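Local coordinates for drought responsive inactive kinase 1 (Zea mays, PDB 6EAS), which is a drought-responsive pseudokinase that binds the kinase inhibitor ENMD-2076 in the ATP-type pocket of its kinase-like domain, at the J3A site. Sequence-based numbering; all coordinates share one arbitrary frame.

The J3A site. Residues 48-51, 56, 68, 104, 123-126, 128, 132, 179, 191. With J3A (6-(4-methylpiperazin-1-yl)-N-(5-methyl-1H-pyrazol-3-yl)-2-[(E)-2-phenylethenyl]pyrimidin-4-amine), chain B.
ENMD-2076 (J3A) lies in the nucleotide cleft between the two lobes of the kinase-like domain, its aminopyrazole turned to the hinge, Glu123 to Ala125. Backbone groups do the recognising: the pyrazole N7 donates to Glu123 O, Ala125 N gives a nearly straight bond (178° at H) of 2.8 Å to J3A N6, and the linking amine N5 donates in plane to a lone pair of Ala125 O.

Packing is close along pyrazole, pyrimidine and phenyl. Branched Ile48, burying the most surface, presses CG2 onto the pyrimidine, whose opposite face Gly128 CA, bare of a side chain, covers. Ala68, small enough for a flat ring to lie close, sets CB 3.4 Å from J3A C19; from the other side the tilted Tyr179 ring brings its CE2 rim 3.4 Å from J3A C20, and its OH reaches the phenyl. Flexible Met104, bent at chi3 (-78°), brings SD to 3.3 Å from the J3A methyl C21, which Leu191 CD2 also meets. Gly49, surviving in a degenerate glycine-rich loop, lays CA over the phenyl face.

Tyr124, CG anti to its backbone N (chi1 176°), passes the linker on the Ala68 side, CE1 3.5 Å from J3A N5; an alanine here would remove this ring and would probably loosen the hold on linker and piperazine. That end is loose: Glu132 OE1 stands 3.8 Å from J3A C16, and its charge could modestly favour protonation of the distal N4. This domain of a longer membrane protein thus keeps a cleft for an ATP-site inhibitor; the structure alone does not show nucleotide binding.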
loop_
_atom_site.group_PDB
_atom_site.type_symbol
_atom_site.label_atom_id
_atom_site.label_comp_id
_atom_site.label_asym_id
_atom_site.label_seq_id
_atom_site.Cartn_x
_atom_site.Cartn_y
_atom_site.Cartn_z
ATOM N N ILE A 48 -11.700 -9.767 -7.854
ATOM C CA ILE A 48 -11.430 -9.256 -6.518
ATOM C C ILE A 48 -11.940 -7.816 -6.427
ATOM O O ILE A 48 -12.376 -7.380 -5.367
ATOM C CB ILE A 48 -9.918 -9.327 -6.211
ATOM C CG1 ILE A 48 -9.400 -10.766 -6.214
ATOM C CG2 ILE A 48 -9.578 -8.614 -4.908
ATOM C CD1 ILE A 48 -7.912 -10.873 -6.431
ATOM N N GLY A 49 -11.844 -7.083 -7.542
ATOM C CA GLY A 49 -12.084 -5.645 -7.552
ATOM C C GLY A 49 -11.851 -5.006 -8.912
ATOM O O GLY A 49 -11.580 -5.667 -9.928
ATOM N N SER A 50 -11.974 -3.681 -8.922
ATOM C CA SER A 50 -11.958 -2.889 -10.135
ATOM C C SER A 50 -11.564 -1.468 -9.741
ATOM O O SER A 50 -12.058 -0.969 -8.738
ATOM C CB SER A 50 -13.310 -2.934 -10.809
ATOM O OG SER A 50 -13.182 -2.938 -12.218
ATOM N N THR A 51 -10.647 -0.853 -10.494
ATOM C CA THR A 51 -10.125 0.466 -10.144
ATOM C C THR A 51 -10.111 1.359 -11.388
ATOM O O THR A 51 -10.632 0.976 -12.446
ATOM C CB THR A 51 -8.729 0.365 -9.516
ATOM O OG1 THR A 51 -7.765 0.224 -10.559
ATOM C CG2 THR A 51 -8.608 -0.788 -8.546
ATOM N N LEU A 56 -9.048 -6.438 -11.408
ATOM C CA LEU A 56 -8.286 -7.375 -10.579
ATOM C C LEU A 56 -9.000 -8.730 -10.547
ATOM O O LEU A 56 -10.153 -8.786 -10.131
ATOM C CB LEU A 56 -8.161 -6.807 -9.164
ATOM C CG LEU A 56 -7.374 -5.502 -9.044
ATOM C CD1 LEU A 56 -7.429 -4.965 -7.624
ATOM C CD2 LEU A 56 -5.928 -5.693 -9.484
ATOM N N ALA A 68 -3.039 -12.023 -7.478
ATOM C CA ALA A 68 -3.975 -10.983 -7.876
ATOM C C ALA A 68 -3.526 -10.439 -9.237
ATOM O O ALA A 68 -2.432 -9.877 -9.356
ATOM C CB ALA A 68 -3.993 -9.900 -6.815
ATOM N N MET A 104 3.583 -5.022 -1.993
ATOM C CA MET A 104 2.834 -5.967 -2.767
ATOM C C MET A 104 3.592 -6.179 -4.087
ATOM O O MET A 104 3.434 -5.452 -5.070
ATOM C CB MET A 104 1.405 -5.492 -3.031
ATOM C CG MET A 104 0.612 -6.454 -3.895
ATOM S SD MET A 104 -1.163 -6.159 -3.810
ATOM C CE MET A 104 -1.464 -6.936 -2.218
ATOM N N GLU A 123 1.296 -10.358 -5.783
ATOM C CA GLU A 123 1.089 -11.159 -4.595
ATOM C C GLU A 123 -0.372 -11.026 -4.174
ATOM O O GLU A 123 -1.001 -9.994 -4.416
ATOM C CB GLU A 123 2.009 -10.651 -3.493
ATOM C CG GLU A 123 3.468 -10.956 -3.739
ATOM C CD GLU A 123 4.367 -10.457 -2.632
ATOM O OE1 GLU A 123 4.158 -9.328 -2.172
ATOM O OE2 GLU A 123 5.266 -11.191 -2.235
ATOM N N TYR A 124 -0.925 -12.089 -3.600
ATOM C CA TYR A 124 -2.286 -12.034 -3.116
ATOM C C TYR A 124 -2.248 -11.846 -1.603
ATOM O O TYR A 124 -1.596 -12.626 -0.898
ATOM C CB TYR A 124 -3.088 -13.289 -3.454
ATOM C CG TYR A 124 -4.475 -13.247 -2.868
ATOM C CD1 TYR A 124 -5.417 -12.360 -3.361
ATOM C CD2 TYR A 124 -4.820 -14.031 -1.778
ATOM C CE1 TYR A 124 -6.678 -12.264 -2.806
ATOM C CE2 TYR A 124 -6.092 -13.977 -1.231
ATOM C CZ TYR A 124 -7.021 -13.089 -1.747
ATOM O OH TYR A 124 -8.261 -12.988 -1.203
ATOM N N ALA A 125 -2.937 -10.802 -1.126
ATOM C CA ALA A 125 -3.063 -10.522 0.314
ATOM C C ALA A 125 -4.426 -11.000 0.788
ATOM O O ALA A 125 -5.449 -10.399 0.493
ATOM C CB ALA A 125 -2.873 -9.043 0.581
ATOM N N PRO A 126 -4.511 -12.101 1.557
ATOM C CA PRO A 126 -5.819 -12.647 1.907
ATOM C C PRO A 126 -6.671 -11.767 2.848
ATOM O O PRO A 126 -7.886 -11.857 2.789
ATOM C CB PRO A 126 -5.470 -14.025 2.493
ATOM C CG PRO A 126 -4.075 -13.863 3.014
ATOM C CD PRO A 126 -3.393 -12.894 2.066
ATOM N N GLY A 128 -7.162 -8.520 2.726
ATOM C CA GLY A 128 -7.653 -7.313 2.072
ATOM C C GLY A 128 -7.015 -6.044 2.616
ATOM O O GLY A 128 -5.870 -6.070 3.071
ATOM N N GLU A 132 -10.467 -1.511 5.200
ATOM C CA GLU A 132 -11.539 -2.438 5.562
ATOM C C GLU A 132 -11.461 -2.792 7.055
ATOM O O GLU A 132 -12.499 -2.780 7.748
ATOM C CB GLU A 132 -11.482 -3.720 4.736
ATOM C CG GLU A 132 -12.726 -4.570 4.878
ATOM C CD GLU A 132 -12.587 -6.014 4.428
ATOM O OE1 GLU A 132 -11.655 -6.316 3.654
ATOM O OE2 GLU A 132 -13.413 -6.838 4.866
ATOM N N TYR A 179 -2.407 -3.388 1.981
ATOM C CA TYR A 179 -3.037 -4.671 2.108
ATOM C C TYR A 179 -2.439 -5.417 3.291
ATOM O O TYR A 179 -1.373 -5.059 3.795
ATOM C CB TYR A 179 -2.941 -5.462 0.797
ATOM C CG TYR A 179 -3.841 -4.923 -0.282
ATOM C CD1 TYR A 179 -3.468 -3.832 -1.039
ATOM C CD2 TYR A 179 -5.083 -5.481 -0.522
ATOM C CE1 TYR A 179 -4.302 -3.318 -2.020
ATOM C CE2 TYR A 179 -5.918 -4.996 -1.506
ATOM C CZ TYR A 179 -5.523 -3.909 -2.266
ATOM O OH TYR A 179 -6.365 -3.403 -3.214
ATOM N N LEU A 191 -1.033 -0.682 -7.771
ATOM C CA LEU A 191 -1.775 -1.490 -8.716
ATOM C C LEU A 191 -2.067 -0.710 -10.005
ATOM O O LEU A 191 -2.120 -1.310 -11.081
ATOM C CB LEU A 191 -3.073 -1.952 -8.056
ATOM C CG LEU A 191 -2.898 -2.679 -6.727
ATOM C CD1 LEU A 191 -4.249 -2.918 -6.068
ATOM C CD2 LEU A 191 -2.154 -3.991 -6.919
HETATM C C4 J3A B . -9.233 -3.249 -4.978
HETATM C C14 J3A B . -11.306 -11.693 1.093
HETATM C C5 J3A B . -9.787 -2.150 -5.614
HETATM C C6 J3A B . -11.153 -2.048 -5.763
HETATM C C11 J3A B . -8.356 -9.267 -0.671
HETATM C C7 J3A B . -9.453 -5.434 -3.806
HETATM C C8 J3A B . -9.971 -6.072 -2.770
HETATM C C9 J3A B . -9.364 -7.202 -2.038
HETATM C C10 J3A B . -9.686 -8.856 -0.474
HETATM C C12 J3A B . -7.591 -8.578 -1.612
HETATM C C13 J3A B . -10.203 -10.658 1.178
HETATM N N1 J3A B . -10.173 -7.817 -1.169
HETATM N N2 J3A B . -8.088 -7.535 -2.273
HETATM C C3 J3A B . -10.038 -4.274 -4.485
HETATM N N3 J3A B . -10.527 -9.447 0.432
HETATM C C1 J3A B . -11.970 -3.044 -5.277
HETATM C C2 J3A B . -11.421 -4.143 -4.637
HETATM N N4 J3A B . -12.473 -11.177 0.380
HETATM C C15 J3A B . -12.881 -9.909 0.977
HETATM C C16 J3A B . -11.807 -8.854 0.810
HETATM C C17 J3A B . -13.575 -12.142 0.392
HETATM N N5 J3A B . -6.274 -8.959 -1.845
HETATM C C18 J3A B . -5.396 -8.541 -2.831
HETATM N N6 J3A B . -4.211 -9.129 -2.981
HETATM N N7 J3A B . -3.620 -8.454 -4.002
HETATM C C19 J3A B . -4.390 -7.479 -4.480
HETATM C C20 J3A B . -5.544 -7.482 -3.736
HETATM C C21 J3A B . -3.943 -6.612 -5.606
#